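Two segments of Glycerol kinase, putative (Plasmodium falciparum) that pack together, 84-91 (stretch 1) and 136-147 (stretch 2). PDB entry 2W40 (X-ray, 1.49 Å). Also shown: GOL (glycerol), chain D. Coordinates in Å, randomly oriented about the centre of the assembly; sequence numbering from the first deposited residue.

Stretch 1, residues 84-91: QRETVIIW
Stretch 2 (136-147) TYFSAFKILWLI

Residues 84-91 run as a loop into a β-strand that includes Ile89 to Trp91, and residues 136-147 as a loop into an α-helix established by Ala140; both elements continue later in the chain. Strand and helix axes approach to 9.1 Å with 38° between their N-to-C directions (signed crossing angle -38°), so the two segments advance roughly together. The register is set where Glu86 and Ser139 bring their CA atoms to 4.9 Å, and 486 Å² is buried in all.

Thr136 (phi/psi -86/-2, chi1 p) lies out of reach of stretch 1, but its O accepts a 2.8 Å hydrogen bond from Lys142 NZ. Tyr137 (-95/-52; chi1 t, chi2 32°) starts sideways, yet its ring end comes nearer. Glu86, at 69/-40 with chi1 m and chi2 91°, lays its CG over one face of that ring, with OE1 3.3 Å from Tyr137 CE1; its CB is 3.2 Å from Tyr137 O. The phenol meets glycerol O3, which lies near the ring plane: Tyr137 OH donates to O3 at 2.7 Å, and O3 donates in turn to Glu86 OE1 at 2.6 Å. Arg85 (-85/173; chi m, t, m, 163°) also binds the glycerol, with NH2 to O3 at 3.0 Å and both N (2.9 Å) and NE (3.1 Å) donating to glycerol O2. Arg85 NH2 and Tyr137 OH are 3.3 Å apart but poorly angled for a hydrogen bond; both, however, are hydrogen-bonded to glycerol O3.

Phe138 (-65/166; chi1 m, chi2 23°) directs its CA-to-CB bond away, although its ring returns to place CD1 3.7 Å from Glu86 CG. Ser139 (-70/-33, chi1 m) donates a hydrogen bond across the contact, OG to Glu86 O at 2.7 Å. Its own O receives Ile143 N at 3.0 Å, and regular i to i+4 bonding follows through Ile147.

Along the helix (phi -54 to -70, psi -26 to -48 for Ala140 to Ile147), Ala140 and Leu144 point away, while Phe141 and Trp145 are out of reach. Lys142 (chi1 m, chi2 120°, chi3 102°, chi4 109°) points toward the strand, its CB 3.9 Å from Val88 CG1. Ile143 (m, t) is sideways and bridges Val88 and Ile90: CG1 lies 3.9 Å from Val88 CG2, and CG2 4.3 Å from Ile90 CD1. Leu146 (m, t) points toward the strand, with CD1 3.8 Å from Ile90 CD1. Val88 (-133/141, p) and Ile90 (-117/125; m, t) both point toward the helix, whereas the intervening Ile89 (-130/140) points away, the alternation usual in a β-strand.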

ATOM      1  N   GLN C  84     -20.665  -1.909 -20.673  1.00  6.18           N
ATOM      2  CA  GLN C  84     -19.246  -2.131 -20.530  1.00  5.93           C
ATOM      3  C   GLN C  84     -18.779  -2.915 -21.793  1.00  5.27           C
ATOM      4  O   GLN C  84     -19.385  -3.960 -22.163  1.00  4.86           O
ATOM      5  CB  GLN C  84     -18.991  -2.979 -19.264  1.00  7.23           C
ATOM      6  CG  GLN C  84     -19.828  -4.230 -19.118  1.00  5.66           C
ATOM      7  CD  GLN C  84     -19.226  -5.316 -18.214  1.00  5.30           C
ATOM      8  OE1 GLN C  84     -18.004  -5.456 -18.124  1.00  7.29           O
ATOM      9  NE2 GLN C  84     -20.094  -6.138 -17.630  1.00  8.05           N
ATOM     10  N   ARG C  85     -17.762  -2.391 -22.442  1.00  6.51           N
ATOM     11  CA  ARG C  85     -17.267  -2.915 -23.689  1.00  6.04           C
ATOM     12  C   ARG C  85     -16.253  -4.086 -23.387  1.00  6.47           C
ATOM     13  O   ARG C  85     -15.868  -4.251 -22.215  1.00  5.84           O
ATOM     14  CB  ARG C  85     -16.640  -1.813 -24.472  1.00  7.50           C
ATOM     15  CG  ARG C  85     -17.618  -0.660 -24.805  1.00  6.85           C
ATOM     16  CD  ARG C  85     -16.943   0.621 -25.416  1.00  8.11           C
ATOM     17  NE  ARG C  85     -15.953   1.072 -24.470  1.00  7.14           N
ATOM     18  CZ  ARG C  85     -14.964   1.923 -24.749  1.00 10.34           C
ATOM     19  NH1 ARG C  85     -14.926   2.536 -25.932  1.00 10.56           N
ATOM     20  NH2 ARG C  85     -13.978   2.108 -23.884  1.00  7.44           N
ATOM     21  N   GLU C  86     -15.812  -4.784 -24.452  1.00  6.04           N
ATOM     22  CA  GLU C  86     -14.742  -5.779 -24.482  1.00  5.65           C
ATOM     23  C   GLU C  86     -15.080  -7.086 -23.739  1.00  4.26           C
ATOM     24  O   GLU C  86     -14.721  -8.151 -24.163  1.00  7.47           O
ATOM     25  CB  GLU C  86     -13.414  -5.251 -24.017  1.00  6.42           C
ATOM     26  CG  GLU C  86     -12.823  -4.091 -24.843  1.00  6.37           C
ATOM     27  CD  GLU C  86     -13.215  -2.701 -24.344  1.00 10.75           C
ATOM     28  OE1 GLU C  86     -13.664  -2.568 -23.177  1.00  8.68           O
ATOM     29  OE2 GLU C  86     -13.047  -1.708 -25.101  1.00  8.89           O
ATOM     30  N   THR C  87     -15.729  -6.947 -22.609  1.00  5.57           N
ATOM     31  CA  THR C  87     -16.183  -8.075 -21.804  1.00  6.27           C
ATOM     32  C   THR C  87     -16.913  -9.027 -22.759  1.00  6.18           C
ATOM     33  O   THR C  87     -17.723  -8.617 -23.579  1.00  6.95           O
ATOM     34  CB  THR C  87     -17.129  -7.572 -20.730  1.00  5.43           C
ATOM     35  OG1 THR C  87     -16.371  -6.720 -19.852  1.00  6.69           O
ATOM     36  CG2 THR C  87     -17.763  -8.755 -19.942  1.00  6.93           C
ATOM     37  N   VAL C  88     -16.589 -10.326 -22.615  1.00  6.45           N
ATOM     38  CA  VAL C  88     -17.036 -11.329 -23.614  1.00  6.51           C
ATOM     39  C   VAL C  88     -17.624 -12.559 -22.885  1.00  5.73           C
ATOM     40  O   VAL C  88     -17.102 -13.023 -21.845  1.00  7.44           O
ATOM     41  CB  VAL C  88     -15.951 -11.673 -24.684  1.00  6.66           C
ATOM     42  CG1 VAL C  88     -14.775 -12.344 -24.000  1.00  8.32           C
ATOM     43  CG2 VAL C  88     -16.529 -12.511 -25.823  1.00  7.39           C
ATOM     44  N   ILE C  89     -18.689 -13.045 -23.502  1.00  6.66           N
ATOM     45  CA  ILE C  89     -19.389 -14.305 -23.054  1.00  7.24           C
ATOM     46  C   ILE C  89     -19.533 -15.155 -24.347  1.00  5.98           C
ATOM     47  O   ILE C  89     -19.850 -14.666 -25.424  1.00  6.66           O
ATOM     48  CB  ILE C  89     -20.764 -14.060 -22.409  1.00  8.43           C
ATOM     49  CG1 ILE C  89     -20.682 -13.076 -21.232  1.00  9.64           C
ATOM     50  CG2 ILE C  89     -21.438 -15.379 -21.907  1.00  8.35           C
ATOM     51  CD1 ILE C  89     -22.018 -12.326 -21.194  1.00 11.91           C
ATOM     52  N   ILE C  90     -19.317 -16.450 -24.169  1.00  5.75           N
ATOM     53  CA  ILE C  90     -19.574 -17.453 -25.222  1.00  7.46           C
ATOM     54  C   ILE C  90     -20.687 -18.367 -24.614  1.00  6.79           C
ATOM     55  O   ILE C  90     -20.574 -18.910 -23.469  1.00  7.80           O
ATOM     56  CB  ILE C  90     -18.332 -18.265 -25.661  1.00  7.95           C
ATOM     57  CG1 ILE C  90     -17.217 -17.291 -26.082  1.00 10.36           C
ATOM     58  CG2 ILE C  90     -18.646 -19.273 -26.795  1.00  7.93           C
ATOM     59  CD1 ILE C  90     -15.887 -17.930 -26.537  1.00 10.25           C
ATOM     60  N   TRP C  91     -21.774 -18.484 -25.369  1.00  6.82           N
ATOM     61  CA  TRP C  91     -22.904 -19.259 -24.891  1.00  7.77           C
ATOM     62  C   TRP C  91     -23.456 -20.209 -25.959  1.00  8.30           C
ATOM     63  O   TRP C  91     -23.125 -20.123 -27.105  1.00  9.07           O
ATOM     64  CB  TRP C  91     -24.056 -18.391 -24.385  1.00  8.38           C
ATOM     65  CG  TRP C  91     -24.714 -17.418 -25.332  1.00  7.47           C
ATOM     66  CD1 TRP C  91     -25.865 -17.609 -26.042  1.00  8.51           C
ATOM     67  CD2 TRP C  91     -24.329 -16.025 -25.596  1.00  6.79           C
ATOM     68  NE1 TRP C  91     -26.190 -16.505 -26.759  1.00  8.71           N
ATOM     69  CE2 TRP C  91     -25.296 -15.492 -26.497  1.00  8.00           C
ATOM     70  CE3 TRP C  91     -23.261 -15.225 -25.205  1.00  5.88           C
ATOM     71  CZ2 TRP C  91     -25.244 -14.158 -26.932  1.00  7.08           C
ATOM     72  CZ3 TRP C  91     -23.212 -13.884 -25.642  1.00  9.24           C
ATOM     73  CH2 TRP C  91     -24.192 -13.364 -26.487  1.00  7.18           C
ATOM     74  N   THR C 136      -4.302  -6.944 -23.832  1.00  8.93           N
ATOM     75  CA  THR C 136      -5.049  -7.808 -22.924  1.00  9.37           C
ATOM     76  C   THR C 136      -6.491  -7.379 -22.738  1.00  9.50           C
ATOM     77  O   THR C 136      -7.253  -8.051 -21.988  1.00 11.46           O
ATOM     78  CB  THR C 136      -4.413  -7.917 -21.527  1.00 10.52           C
ATOM     79  OG1 THR C 136      -4.426  -6.612 -20.985  1.00 13.26           O
ATOM     80  CG2 THR C 136      -2.935  -8.405 -21.606  1.00 11.69           C
ATOM     81  N   TYR C 137      -6.830  -6.265 -23.387  1.00  9.55           N
ATOM     82  CA  TYR C 137      -8.018  -5.403 -23.083  1.00  8.46           C
ATOM     83  C   TYR C 137      -9.221  -5.815 -23.993  1.00  8.21           C
ATOM     84  O   TYR C 137     -10.362  -6.009 -23.489  1.00 10.73           O
ATOM     85  CB  TYR C 137      -7.565  -3.967 -23.358  1.00  9.66           C
ATOM     86  CG  TYR C 137      -8.608  -2.873 -23.264  1.00  7.70           C
ATOM     87  CD1 TYR C 137      -9.692  -2.948 -22.364  1.00  9.60           C
ATOM     88  CD2 TYR C 137      -8.422  -1.739 -23.965  1.00  9.82           C
ATOM     89  CE1 TYR C 137     -10.624  -1.838 -22.284  1.00  8.57           C
ATOM     90  CE2 TYR C 137      -9.338  -0.707 -23.918  1.00  9.13           C
ATOM     91  CZ  TYR C 137     -10.400  -0.735 -23.040  1.00  9.91           C
ATOM     92  OH  TYR C 137     -11.266   0.356 -23.017  1.00 11.21           O
ATOM     93  N   PHE C 138      -8.977  -5.880 -25.321  1.00  7.17           N
ATOM     94  CA  PHE C 138      -9.992  -6.282 -26.319  1.00  7.52           C
ATOM     95  C   PHE C 138     -10.462  -7.706 -26.190  1.00  7.28           C
ATOM     96  O   PHE C 138      -9.879  -8.446 -25.471  1.00  9.53           O
ATOM     97  CB  PHE C 138      -9.560  -5.883 -27.686  1.00  9.61           C
ATOM     98  CG  PHE C 138      -9.762  -4.406 -28.007  1.00  9.09           C
ATOM     99  CD1 PHE C 138      -9.845  -3.435 -27.016  1.00 10.09           C
ATOM    100  CD2 PHE C 138      -9.971  -4.028 -29.327  1.00  8.35           C
ATOM    101  CE1 PHE C 138     -10.079  -2.079 -27.362  1.00 11.22           C
ATOM    102  CE2 PHE C 138     -10.181  -2.683 -29.684  1.00 11.20           C
ATOM    103  CZ  PHE C 138     -10.175  -1.719 -28.682  1.00  9.57           C
ATOM    104  N   SER C 139     -11.561  -8.065 -26.845  1.00  8.26           N
ATOM    105  CA  SER C 139     -12.192  -9.374 -26.583  1.00  5.89           C
ATOM    106  C   SER C 139     -11.342 -10.551 -27.106  1.00  7.89           C
ATOM    107  O   SER C 139     -11.409 -11.655 -26.516  1.00  8.06           O
ATOM    108  CB  SER C 139     -13.561  -9.467 -27.257  1.00  7.14           C
ATOM    109  OG  SER C 139     -14.390  -8.417 -26.847  1.00  8.21           O
ATOM    110  N   ALA C 140     -10.632 -10.309 -28.216  1.00  7.49           N
ATOM    111  CA  ALA C 140     -10.109 -11.442 -29.050  1.00  7.23           C
ATOM    112  C   ALA C 140      -9.220 -12.406 -28.232  1.00  6.16           C
ATOM    113  O   ALA C 140      -9.379 -13.625 -28.348  1.00  7.20           O
ATOM    114  CB  ALA C 140      -9.305 -10.949 -30.227  1.00  8.70           C
ATOM    115  N   PHE C 141      -8.294 -11.876 -27.452  1.00  7.07           N
ATOM    116  CA  PHE C 141      -7.403 -12.842 -26.710  1.00  7.62           C
ATOM    117  C   PHE C 141      -8.104 -13.587 -25.617  1.00  7.90           C
ATOM    118  O   PHE C 141      -7.732 -14.713 -25.301  1.00  8.65           O
ATOM    119  CB  PHE C 141      -6.149 -12.170 -26.133  1.00  8.30           C
ATOM    120  CG  PHE C 141      -5.069 -11.929 -27.164  1.00  8.83           C
ATOM    121  CD1 PHE C 141      -4.125 -12.912 -27.395  1.00 10.44           C
ATOM    122  CD2 PHE C 141      -4.996 -10.762 -27.885  1.00  6.30           C
ATOM    123  CE1 PHE C 141      -3.115 -12.777 -28.339  1.00 11.66           C
ATOM    124  CE2 PHE C 141      -3.981 -10.612 -28.830  1.00  7.92           C
ATOM    125  CZ  PHE C 141      -3.036 -11.640 -29.052  1.00  9.12           C
ATOM    126  N   LYS C 142      -9.167 -12.994 -25.078  1.00  7.15           N
ATOM    127  CA  LYS C 142     -10.068 -13.734 -24.141  1.00  8.11           C
ATOM    128  C   LYS C 142     -10.819 -14.865 -24.831  1.00  7.48           C
ATOM    129  O   LYS C 142     -10.960 -15.964 -24.268  1.00  9.14           O
ATOM    130  CB  LYS C 142     -10.968 -12.707 -23.494  1.00  9.26           C
ATOM    131  CG  LYS C 142     -10.040 -11.896 -22.641  1.00 15.41           C
ATOM    132  CD  LYS C 142     -10.032 -10.508 -23.031  1.00 25.32           C
ATOM    133  CE  LYS C 142     -10.818  -9.634 -22.169  1.00 25.64           C
ATOM    134  NZ  LYS C 142      -9.917  -8.791 -21.401  1.00 20.99           N
ATOM    135  N   ILE C 143     -11.252 -14.625 -26.047  1.00  7.04           N
ATOM    136  CA  ILE C 143     -11.956 -15.633 -26.765  1.00  8.03           C
ATOM    137  C   ILE C 143     -10.934 -16.773 -27.019  1.00  8.26           C
ATOM    138  O   ILE C 143     -11.257 -17.953 -26.898  1.00  8.71           O
ATOM    139  CB  ILE C 143     -12.446 -15.060 -28.091  1.00  8.21           C
ATOM    140  CG1 ILE C 143     -13.604 -13.994 -27.866  1.00  7.45           C
ATOM    141  CG2 ILE C 143     -12.927 -16.182 -29.041  1.00  9.27           C
ATOM    142  CD1 ILE C 143     -13.874 -12.998 -29.113  1.00  9.34           C
ATOM    143  N   LEU C 144      -9.735 -16.391 -27.516  1.00  8.59           N
ATOM    144  CA  LEU C 144      -8.676 -17.355 -27.751  1.00  9.68           C
ATOM    145  C   LEU C 144      -8.362 -18.191 -26.509  1.00  8.29           C
ATOM    146  O   LEU C 144      -8.262 -19.440 -26.557  1.00 11.35           O
ATOM    147  CB  LEU C 144      -7.446 -16.692 -28.275  1.00 11.15           C
ATOM    148  CG  LEU C 144      -6.221 -17.630 -28.586  1.00 11.46           C
ATOM    149  CD1 LEU C 144      -6.548 -18.709 -29.603  1.00 11.70           C
ATOM    150  CD2 LEU C 144      -5.022 -16.740 -29.032  1.00 10.60           C
ATOM    151  N   TRP C 145      -8.222 -17.567 -25.386  1.00  9.72           N
ATOM    152  CA  TRP C 145      -7.980 -18.272 -24.173  1.00  8.73           C
ATOM    153  C   TRP C 145      -9.069 -19.297 -23.892  1.00  9.70           C
ATOM    154  O   TRP C 145      -8.785 -20.456 -23.515  1.00 11.49           O
ATOM    155  CB  TRP C 145      -7.902 -17.302 -22.997  1.00 10.89           C
ATOM    156  CG  TRP C 145      -7.479 -17.947 -21.712  1.00 12.41           C
ATOM    157  CD1 TRP C 145      -6.194 -18.064 -21.235  1.00 14.08           C
ATOM    158  CD2 TRP C 145      -8.312 -18.567 -20.739  1.00 10.44           C
ATOM    159  NE1 TRP C 145      -6.223 -18.689 -20.016  1.00 13.73           N
ATOM    160  CE2 TRP C 145      -7.479 -19.048 -19.718  1.00 13.21           C
ATOM    161  CE3 TRP C 145      -9.685 -18.798 -20.651  1.00 11.62           C
ATOM    162  CZ2 TRP C 145      -7.980 -19.674 -18.589  1.00 12.36           C
ATOM    163  CZ3 TRP C 145     -10.177 -19.436 -19.531  1.00 12.31           C
ATOM    164  CH2 TRP C 145      -9.305 -19.908 -18.549  1.00 13.74           C
ATOM    165  N   LEU C 146     -10.328 -18.907 -24.043  1.00 10.28           N
ATOM    166  CA  LEU C 146     -11.493 -19.811 -23.827  1.00 10.90           C
ATOM    167  C   LEU C 146     -11.416 -21.048 -24.743  1.00 10.67           C
ATOM    168  O   LEU C 146     -11.609 -22.170 -24.304  1.00 13.87           O
ATOM    169  CB  LEU C 146     -12.824 -19.061 -23.972  1.00 11.53           C
ATOM    170  CG  LEU C 146     -13.094 -18.147 -22.784  1.00 12.71           C
ATOM    171  CD1 LEU C 146     -14.228 -17.153 -23.211  1.00 13.45           C
ATOM    172  CD2 LEU C 146     -13.421 -18.984 -21.555  1.00 14.43           C
ATOM    173  N   ILE C 147     -11.116 -20.847 -26.005  1.00  9.66           N
ATOM    174  CA  ILE C 147     -10.987 -21.893 -27.013  1.00 11.30           C
ATOM    175  C   ILE C 147      -9.828 -22.826 -26.652  1.00 12.29           C
ATOM    176  O   ILE C 147      -9.997 -24.033 -26.672  1.00 13.23           O
ATOM    177  CB  ILE C 147     -10.705 -21.255 -28.397  1.00  9.02           C
ATOM    178  CG1 ILE C 147     -11.959 -20.579 -28.983  1.00 10.49           C
ATOM    179  CG2 ILE C 147     -10.253 -22.243 -29.487  1.00 12.54           C
ATOM    180  CD1 ILE C 147     -11.621 -19.719 -30.227  1.00 10.04           C
TER
HETATM  181  C1  GOL D1521     -16.062   0.239 -19.301  1.00 15.35           C
HETATM  182  O1  GOL D1521     -17.001   1.302 -19.027  1.00 18.21           O
HETATM  183  C2  GOL D1521     -15.561   0.416 -20.657  1.00  9.08           C
HETATM  184  O2  GOL D1521     -16.534   0.100 -21.638  1.00  7.81           O
HETATM  185  C3  GOL D1521     -14.303  -0.487 -20.863  1.00  7.40           C
HETATM  186  O3  GOL D1521     -13.692  -0.242 -22.087  1.00  7.34           O